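Local coordinates for protein AT-less polyketide synthase (Streptomyces platensis subsp. rosaceus, PDB 4TKT) that probably catalyses chain-extending Claisen condensations as a ketosynthase domain of the AT-less type I polyketide synthase that makes isomigrastatin, at residues Ile9-Met14 with Gly273-Thr278; Arg61-Trp66 with Gln229-Asp234; Gly129-Phe134 with Cys205-Ala210. All blocks are in the same frame, centred on the assembly; numbering follows the deposited sequence.

In the fold
Contacts 1 and 3 belong to the buried core of the ketosynthase, and both lie in its large mixed sheet, their centres about 13 Å apart. Contact 1 is an antiparallel pairing of strands 9-17 and 273-282; contact 3 is a parallel pairing of strands 129-136 and 208-214. Each is held by backbone bonds and lined with aliphatic side chains, with Phe134 added in contact 3. Contact 2 is different: 61-66 and 229-234 are loops, partly buried, with its centre about 36 Å from that of contact 1 and 39 Å from that of contact 3. There a tyrosine hydroxyl, a bridging water and an indole ring meet backbone groups, and strand pairing plays no part.

Contact 1 of 3, residues Ile9-Met14 with Gly273-Thr278; sequences IAIVGM and GVIRGT
Ile9 and Ile275 form a hydrogen-bonded antiparallel pair where the first strand of the N-terminal half of the thiolase fold lies against strand 273-282, which begins the C-terminal half. The pair is closed by two backbone bonds: Ile9 N gives to Ile275 O at 3.1 Å, and Ile275 N returns to Ile9 O at 2.7 Å. One step along, Ile11 N reaches Gly273 O at 2.8 Å. Between them sits the non-hydrogen-bonded pair Ala10 and Val274, on the other face of the sheet from the isoleucines. Val274 CG1, anti to its backbone N (chi1 175°), lies 3.7 Å from Ile9 O. On the isoleucine face, Ile9 CB and Ile275 CB stand 4.2 Å apart. Ile11 and Ile275 cross there at about a right angle, the CD1 tip of Ile11 meeting CG1 of Ile275 at 4.1 Å. Gly273 adds no side chain, and its carbonyl lies close to CB and CG1 of Ile11. The contact is sandwiched between helices: Ile11 packs on Leu375 of helix 366-380, whereas Ala10 and Val274 both rest on Leu261 of helix 261-266. Strand 252-260 flanks 9-14, and strand 432-439 flanks 273-278.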
loop_
_atom_site.group_PDB
_atom_site.type_symbol
_atom_site.label_atom_id
_atom_site.label_comp_id
_atom_site.label_asym_id
_atom_site.label_seq_id
_atom_site.Cartn_x
_atom_site.Cartn_y
_atom_site.Cartn_z
ATOM N N ILE A 9 15.875 7.691 0.066
ATOM C CA ILE A 9 15.271 6.438 -0.353
ATOM C C ILE A 9 14.024 6.723 -1.175
ATOM O O ILE A 9 13.058 7.297 -0.675
ATOM C CB ILE A 9 14.907 5.548 0.844
ATOM C CG1 ILE A 9 16.144 5.287 1.705
ATOM C CG2 ILE A 9 14.295 4.244 0.364
ATOM C CD1 ILE A 9 17.284 4.645 0.956
ATOM N N ALA A 10 14.057 6.321 -2.441
ATOM C CA ALA A 10 12.969 6.607 -3.365
ATOM C C ALA A 10 11.848 5.588 -3.253
ATOM O O ALA A 10 12.084 4.413 -2.983
ATOM C CB ALA A 10 13.489 6.655 -4.787
ATOM N N ILE A 11 10.621 6.052 -3.456
ATOM C CA ILE A 11 9.470 5.166 -3.550
ATOM C C ILE A 11 9.108 4.982 -5.018
ATOM O O ILE A 11 8.652 5.918 -5.674
ATOM C CB ILE A 11 8.270 5.722 -2.774
ATOM C CG1 ILE A 11 8.631 5.875 -1.296
ATOM C CG2 ILE A 11 7.060 4.819 -2.945
ATOM C CD1 ILE A 11 7.595 6.614 -0.485
ATOM N N VAL A 12 9.316 3.775 -5.535
ATOM C CA VAL A 12 9.185 3.535 -6.967
ATOM C C VAL A 12 7.914 2.779 -7.345
ATOM O O VAL A 12 7.671 2.513 -8.521
ATOM C CB VAL A 12 10.396 2.756 -7.509
ATOM C CG1 VAL A 12 11.676 3.510 -7.213
ATOM C CG2 VAL A 12 10.442 1.365 -6.905
ATOM N N GLY A 13 7.104 2.438 -6.350
ATOM C CA GLY A 13 5.860 1.731 -6.592
ATOM C C GLY A 13 5.046 1.601 -5.323
ATOM O O GLY A 13 5.600 1.547 -4.225
HETATM N N MSE A 14 3.727 1.551 -5.462
HETATM C CA MSE A 14 2.869 1.448 -4.291
HETATM C C MSE A 14 1.554 0.746 -4.587
HETATM O O MSE A 14 0.980 0.901 -5.663
HETATM C CB MSE A 14 2.591 2.836 -3.717
HETATM C CG MSE A 14 1.983 2.810 -2.328
HETATM SE SE MSE A 14 1.882 4.574 -1.498
HETATM C CE MSE A 14 1.757 3.993 0.361
ATOM N N GLY A 273 7.742 9.542 -4.490
ATOM C CA GLY A 273 8.184 10.350 -3.373
ATOM C C GLY A 273 9.527 9.870 -2.867
ATOM O O GLY A 273 10.030 8.834 -3.304
ATOM N N VAL A 274 10.112 10.622 -1.941
ATOM C CA VAL A 274 11.412 10.273 -1.389
ATOM C C VAL A 274 11.393 10.307 0.132
ATOM O O VAL A 274 11.009 11.309 0.733
ATOM C CB VAL A 274 12.515 11.223 -1.899
ATOM C CG1 VAL A 274 13.839 10.924 -1.208
ATOM C CG2 VAL A 274 12.657 11.112 -3.412
ATOM N N ILE A 275 11.799 9.205 0.752
ATOM C CA ILE A 275 11.932 9.154 2.202
ATOM C C ILE A 275 13.249 9.798 2.613
ATOM O O ILE A 275 14.322 9.314 2.256
ATOM C CB ILE A 275 11.867 7.711 2.727
ATOM C CG1 ILE A 275 10.518 7.082 2.372
ATOM C CG2 ILE A 275 12.094 7.679 4.230
ATOM C CD1 ILE A 275 10.387 5.635 2.789
ATOM N N ARG A 276 13.163 10.899 3.353
ATOM C CA ARG A 276 14.348 11.649 3.749
ATOM C C ARG A 276 14.935 11.127 5.054
ATOM O O ARG A 276 16.151 11.134 5.244
ATOM C CB ARG A 276 14.016 13.136 3.886
ATOM C CG ARG A 276 13.696 13.838 2.576
ATOM C CD ARG A 276 14.939 14.452 1.948
ATOM N NE ARG A 276 15.562 15.449 2.817
ATOM C CZ ARG A 276 16.404 16.389 2.393
ATOM N NH1 ARG A 276 16.719 16.475 1.107
ATOM N NH2 ARG A 276 16.924 17.252 3.254
ATOM N N GLY A 277 14.065 10.673 5.953
ATOM C CA GLY A 277 14.501 10.180 7.245
ATOM C C GLY A 277 13.440 9.404 8.004
ATOM O O GLY A 277 12.241 9.635 7.841
ATOM N N THR A 278 13.890 8.466 8.828
ATOM C CA THR A 278 12.999 7.707 9.696
ATOM C C THR A 278 13.588 7.629 11.094
ATOM O O THR A 278 14.796 7.774 11.276
ATOM C CB THR A 278 12.762 6.278 9.174
ATOM O OG1 THR A 278 13.993 5.546 9.205
ATOM C CG2 THR A 278 12.221 6.301 7.754
#

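Contact 2 of 3, residues Arg61-Trp66 with Gln229-Asp234; sequences RTYSKW and QFASSD
Tyr63 makes the first touch as the chain runs from 61 to 66, reaching its phenol out to the loop at Gln229-Ala231. CG sits between the backbone N and the carbonyl carbon (chi1 59°), and the ring extends until Tyr63 OH donates to Ala231 O at 2.5 Å. That carbonyl lies at the ring edge, and the hydroxyl meets it at a C=O...O angle of 124°. The same Tyr63 OH rests 3.2 Å from Gln229 CA. The Gln229 side chain crosses Tyr63 at about a right angle, the amide and ring planes 77° apart, with Gln229 OE1 3.8 Å from CE1 of Tyr63 and bonded to Arg56. A phenylalanine here would keep the ring but would probably leave Ala231 O without its hydroxyl donor and the loop less firmly tied to 61-66. Next comes Ser64, whose CB packs on the Ala231 methyl at 3.7 Å. Its OG, anti to the backbone N, donates to a water 2.9 Å away, and that water passes a bond on to Ser232 O. Trp66 closes the run: Asp234 O lies over the centre of one indole face, 4.1 Å above the plane, and the aliphatic CG of Lys65 covers the opposite face. CH2 of the indole reaches Ser233 O at 3.4 Å. The chemistry implies that 61-66 reads mainly the backbone of 229-234, whose polar side chains are engaged elsewhere: Ser232 OG with Arg236 O, Ser233 OG with Asp245 and Arg56, and Asp234 in a salt bridge to Arg238.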
loop_
_atom_site.group_PDB
_atom_site.type_symbol
_atom_site.label_atom_id
_atom_site.label_comp_id
_atom_site.label_asym_id
_atom_site.label_seq_id
_atom_site.Cartn_x
_atom_site.Cartn_y
_atom_site.Cartn_z
ATOM N N ARG A 61 -18.950 -9.347 26.528
ATOM C CA ARG A 61 -19.625 -8.513 25.544
ATOM C C ARG A 61 -18.734 -7.377 25.060
ATOM O O ARG A 61 -17.614 -7.206 25.541
ATOM C CB ARG A 61 -20.921 -7.941 26.123
ATOM C CG ARG A 61 -21.950 -8.989 26.526
ATOM C CD ARG A 61 -22.464 -9.768 25.324
ATOM N NE ARG A 61 -23.479 -10.747 25.702
ATOM C CZ ARG A 61 -23.214 -12.001 26.053
ATOM N NH1 ARG A 61 -21.962 -12.436 26.074
ATOM N NH2 ARG A 61 -24.203 -12.822 26.382
ATOM N N THR A 62 -19.242 -6.609 24.102
ATOM C CA THR A 62 -18.548 -5.430 23.599
ATOM C C THR A 62 -19.557 -4.357 23.207
ATOM O O THR A 62 -20.676 -4.665 22.798
ATOM C CB THR A 62 -17.655 -5.762 22.390
ATOM O OG1 THR A 62 -16.973 -4.578 21.959
ATOM C CG2 THR A 62 -18.484 -6.306 21.241
ATOM N N TYR A 63 -19.165 -3.095 23.342
ATOM C CA TYR A 63 -20.065 -1.986 23.051
ATOM C C TYR A 63 -19.757 -1.359 21.696
ATOM O O TYR A 63 -20.398 -0.391 21.286
ATOM C CB TYR A 63 -19.995 -0.932 24.159
ATOM C CG TYR A 63 -18.617 -0.358 24.374
ATOM C CD1 TYR A 63 -17.677 -1.023 25.152
ATOM C CD2 TYR A 63 -18.256 0.853 23.804
ATOM C CE1 TYR A 63 -16.414 -0.502 25.348
ATOM C CE2 TYR A 63 -16.999 1.383 23.993
ATOM C CZ TYR A 63 -16.081 0.703 24.766
ATOM O OH TYR A 63 -14.827 1.237 24.952
ATOM N N SER A 64 -18.774 -1.922 21.003
ATOM C CA SER A 64 -18.444 -1.487 19.652
ATOM C C SER A 64 -18.997 -2.467 18.630
ATOM O O SER A 64 -18.899 -3.681 18.809
ATOM C CB SER A 64 -16.931 -1.351 19.479
ATOM O OG SER A 64 -16.603 -1.054 18.134
ATOM N N LYS A 65 -19.580 -1.939 17.559
ATOM C CA LYS A 65 -20.104 -2.780 16.489
ATOM C C LYS A 65 -19.759 -2.204 15.121
ATOM O O LYS A 65 -20.418 -2.501 14.125
ATOM C CB LYS A 65 -21.619 -2.941 16.626
ATOM C CG LYS A 65 -22.395 -1.640 16.561
ATOM C CD LYS A 65 -23.892 -1.904 16.566
ATOM C CE LYS A 65 -24.687 -0.627 16.352
ATOM N NZ LYS A 65 -26.145 -0.905 16.205
ATOM N N TRP A 66 -18.714 -1.384 15.079
ATOM C CA TRP A 66 -18.307 -0.722 13.846
ATOM C C TRP A 66 -16.878 -1.075 13.456
ATOM O O TRP A 66 -16.111 -1.595 14.269
ATOM C CB TRP A 66 -18.447 0.793 13.990
ATOM C CG TRP A 66 -19.814 1.229 14.400
ATOM C CD1 TRP A 66 -20.862 1.519 13.578
ATOM C CD2 TRP A 66 -20.287 1.425 15.738
ATOM N NE1 TRP A 66 -21.960 1.884 14.319
ATOM C CE2 TRP A 66 -21.632 1.835 15.648
ATOM C CE3 TRP A 66 -19.704 1.292 17.002
ATOM C CZ2 TRP A 66 -22.403 2.116 16.776
ATOM C CZ3 TRP A 66 -20.471 1.575 18.121
ATOM C CH2 TRP A 66 -21.807 1.979 18.000
ATOM N N GLN A 229 -11.914 -1.048 27.241
ATOM C CA GLN A 229 -12.539 0.245 26.984
ATOM C C GLN A 229 -11.723 1.100 26.017
ATOM O O GLN A 229 -11.694 2.324 26.135
ATOM C CB GLN A 229 -12.750 1.011 28.291
ATOM C CG GLN A 229 -13.389 0.196 29.396
ATOM C CD GLN A 229 -14.790 0.660 29.707
ATOM O OE1 GLN A 229 -15.630 0.759 28.816
ATOM N NE2 GLN A 229 -15.048 0.961 30.973
ATOM N N PHE A 230 -11.056 0.452 25.067
ATOM C CA PHE A 230 -10.294 1.171 24.052
ATOM C C PHE A 230 -11.198 1.642 22.920
ATOM O O PHE A 230 -10.835 2.533 22.154
ATOM C CB PHE A 230 -9.176 0.299 23.480
ATOM C CG PHE A 230 -8.187 -0.175 24.501
ATOM C CD1 PHE A 230 -7.338 0.720 25.132
ATOM C CD2 PHE A 230 -8.089 -1.520 24.817
ATOM C CE1 PHE A 230 -6.419 0.285 26.069
ATOM C CE2 PHE A 230 -7.173 -1.963 25.752
ATOM C CZ PHE A 230 -6.336 -1.059 26.380
ATOM N N ALA A 231 -12.376 1.035 22.815
ATOM C CA ALA A 231 -13.285 1.328 21.714
ATOM C C ALA A 231 -14.074 2.609 21.956
ATOM O O ALA A 231 -14.438 2.919 23.090
ATOM C CB ALA A 231 -14.232 0.162 21.492
ATOM N N SER A 232 -14.332 3.352 20.883
ATOM C CA SER A 232 -15.163 4.549 20.963
ATOM C C SER A 232 -16.644 4.181 20.918
ATOM O O SER A 232 -17.035 3.209 20.273
ATOM C CB SER A 232 -14.823 5.526 19.833
ATOM O OG SER A 232 -14.898 4.896 18.566
ATOM N N SER A 233 -17.465 4.970 21.601
ATOM C CA SER A 233 -18.887 4.675 21.729
ATOM C C SER A 233 -19.659 4.809 20.419
ATOM O O SER A 233 -20.768 4.287 20.297
ATOM C CB SER A 233 -19.514 5.588 22.779
ATOM O OG SER A 233 -18.889 5.408 24.035
ATOM N N ASP A 234 -19.077 5.509 19.450
ATOM C CA ASP A 234 -19.764 5.792 18.193
ATOM C C ASP A 234 -19.075 5.151 16.991
ATOM O O ASP A 234 -19.443 5.412 15.846
ATOM C CB ASP A 234 -19.873 7.303 17.979
ATOM C CG ASP A 234 -18.519 7.968 17.828
ATOM O OD1 ASP A 234 -17.512 7.382 18.277
ATOM O OD2 ASP A 234 -18.464 9.082 17.265
HETATM O O HOH W 1 -15.354 1.607 18.199
#

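Contact 3 of 3, residues Gly129-Phe134 with Cys205-Ala210; sequences GDIGVF and CGVALA
Strands 131-134 and 208-210, within Gly129-Phe134 and Cys205-Ala210, run parallel as neighbours deep in the N-terminal half of the ketosynthase, their axes 15° apart. The regular ladder has three bonds: Gly132 N to Val207 O at 2.9 Å, Leu209 N to Gly132 O at 2.6 Å, and Phe134 N to Leu209 O at 2.8 Å. Before it, where both chains turn a corner, Asp130 O is gripped twice. Val207 N gives a nearly straight bond to Asp130 O at 3.1 Å, and Gly206 N a more bent one to Asp130 O at 3.0 Å. On one face, Ile131 and Val207 lie alongside each other and point the same way. Val207 CG2, set between its backbone N and carbonyl carbon, touches Ile131 CG1 at 3.7 Å. On the other face, the Phe134 ring brings its CE1 to the Ala208 methyl at 4.1 Å. Cys205 SG lies 4.0 Å from Gly132 CA; a CB on Gly132 would run into this sulfur, which takes the place of a side chain there. Helix 163-173 covers Val133 and Leu209, and helix 188-202 covers Phe134 and Ala210 from the opposite face. Strand 179-182 flanks 129-136 and strand 252-260 flanks 208-214, so the pair lies inside a mixed sheet with helices on both faces, as in the five-layered alpha-beta-alpha-beta-alpha thiolase fold.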
loop_
_atom_site.group_PDB
_atom_site.type_symbol
_atom_site.label_atom_id
_atom_site.label_comp_id
_atom_site.label_asym_id
_atom_site.label_seq_id
_atom_site.Cartn_x
_atom_site.Cartn_y
_atom_site.Cartn_z
ATOM N N GLY A 129 21.803 -9.523 -0.757
ATOM C CA GLY A 129 20.504 -9.884 -1.292
ATOM C C GLY A 129 20.043 -8.916 -2.361
ATOM O O GLY A 129 20.550 -7.800 -2.455
ATOM N N ASP A 130 19.084 -9.341 -3.177
ATOM C CA ASP A 130 18.535 -8.472 -4.208
ATOM C C ASP A 130 17.305 -7.721 -3.690
ATOM O O ASP A 130 17.327 -6.497 -3.559
ATOM C CB ASP A 130 18.194 -9.277 -5.472
ATOM C CG ASP A 130 17.509 -10.602 -5.166
ATOM O OD1 ASP A 130 16.757 -10.677 -4.171
ATOM O OD2 ASP A 130 17.719 -11.570 -5.928
ATOM N N ILE A 131 16.245 -8.464 -3.382
ATOM C CA ILE A 131 14.993 -7.889 -2.904
ATOM C C ILE A 131 14.742 -8.225 -1.437
ATOM O O ILE A 131 14.738 -9.395 -1.057
ATOM C CB ILE A 131 13.789 -8.396 -3.724
ATOM C CG1 ILE A 131 14.037 -8.234 -5.222
ATOM C CG2 ILE A 131 12.516 -7.684 -3.302
ATOM C CD1 ILE A 131 12.935 -8.812 -6.073
ATOM N N GLY A 132 14.522 -7.200 -0.620
ATOM C CA GLY A 132 14.191 -7.408 0.779
ATOM C C GLY A 132 12.706 -7.240 1.039
ATOM O O GLY A 132 12.036 -6.457 0.370
ATOM N N VAL A 133 12.183 -7.981 2.010
ATOM C CA VAL A 133 10.763 -7.905 2.337
ATOM C C VAL A 133 10.565 -7.633 3.824
ATOM O O VAL A 133 10.963 -8.430 4.672
ATOM C CB VAL A 133 10.019 -9.199 1.946
ATOM C CG1 VAL A 133 8.529 -9.048 2.194
ATOM C CG2 VAL A 133 10.276 -9.534 0.484
ATOM N N PHE A 134 9.952 -6.495 4.128
ATOM C CA PHE A 134 9.750 -6.068 5.504
ATOM C C PHE A 134 8.276 -5.811 5.749
ATOM O O PHE A 134 7.721 -4.823 5.269
ATOM C CB PHE A 134 10.567 -4.812 5.805
ATOM C CG PHE A 134 12.041 -4.997 5.620
ATOM C CD1 PHE A 134 12.618 -4.862 4.370
ATOM C CD2 PHE A 134 12.853 -5.318 6.695
ATOM C CE1 PHE A 134 13.973 -5.039 4.195
ATOM C CE2 PHE A 134 14.209 -5.496 6.527
ATOM C CZ PHE A 134 14.770 -5.356 5.275
ATOM N N CYS A 205 20.469 -5.035 0.727
ATOM C CA CYS A 205 19.732 -5.400 -0.478
ATOM C C CYS A 205 19.603 -4.196 -1.406
ATOM O O CYS A 205 19.783 -3.054 -0.983
ATOM C CB CYS A 205 18.352 -5.966 -0.126
ATOM S SG CYS A 205 17.372 -4.961 1.011
ATOM N N GLY A 206 19.307 -4.461 -2.675
ATOM C CA GLY A 206 19.219 -3.411 -3.676
ATOM C C GLY A 206 17.879 -2.706 -3.658
ATOM O O GLY A 206 17.807 -1.482 -3.739
ATOM N N VAL A 207 16.808 -3.486 -3.568
ATOM C CA VAL A 207 15.475 -2.924 -3.419
ATOM C C VAL A 207 14.808 -3.557 -2.212
ATOM O O VAL A 207 15.232 -4.612 -1.738
ATOM C CB VAL A 207 14.599 -3.147 -4.669
ATOM C CG1 VAL A 207 15.325 -2.677 -5.916
ATOM C CG2 VAL A 207 14.207 -4.609 -4.795
ATOM N N ALA A 208 13.761 -2.913 -1.713
ATOM C CA ALA A 208 13.065 -3.435 -0.551
ATOM C C ALA A 208 11.569 -3.201 -0.643
ATOM O O ALA A 208 11.108 -2.093 -0.920
ATOM C CB ALA A 208 13.616 -2.814 0.721
ATOM N N LEU A 209 10.818 -4.268 -0.415
ATOM C CA LEU A 209 9.378 -4.178 -0.281
ATOM C C LEU A 209 9.034 -3.970 1.191
ATOM O O LEU A 209 9.395 -4.787 2.038
ATOM C CB LEU A 209 8.716 -5.441 -0.822
ATOM C CG LEU A 209 7.263 -5.319 -1.261
ATOM C CD1 LEU A 209 7.142 -4.269 -2.346
ATOM C CD2 LEU A 209 6.760 -6.664 -1.750
ATOM N N ALA A 210 8.361 -2.868 1.498
ATOM C CA ALA A 210 7.973 -2.583 2.873
ATOM C C ALA A 210 6.490 -2.263 2.951
ATOM O O ALA A 210 5.967 -1.513 2.130
ATOM C CB ALA A 210 8.792 -1.436 3.436
#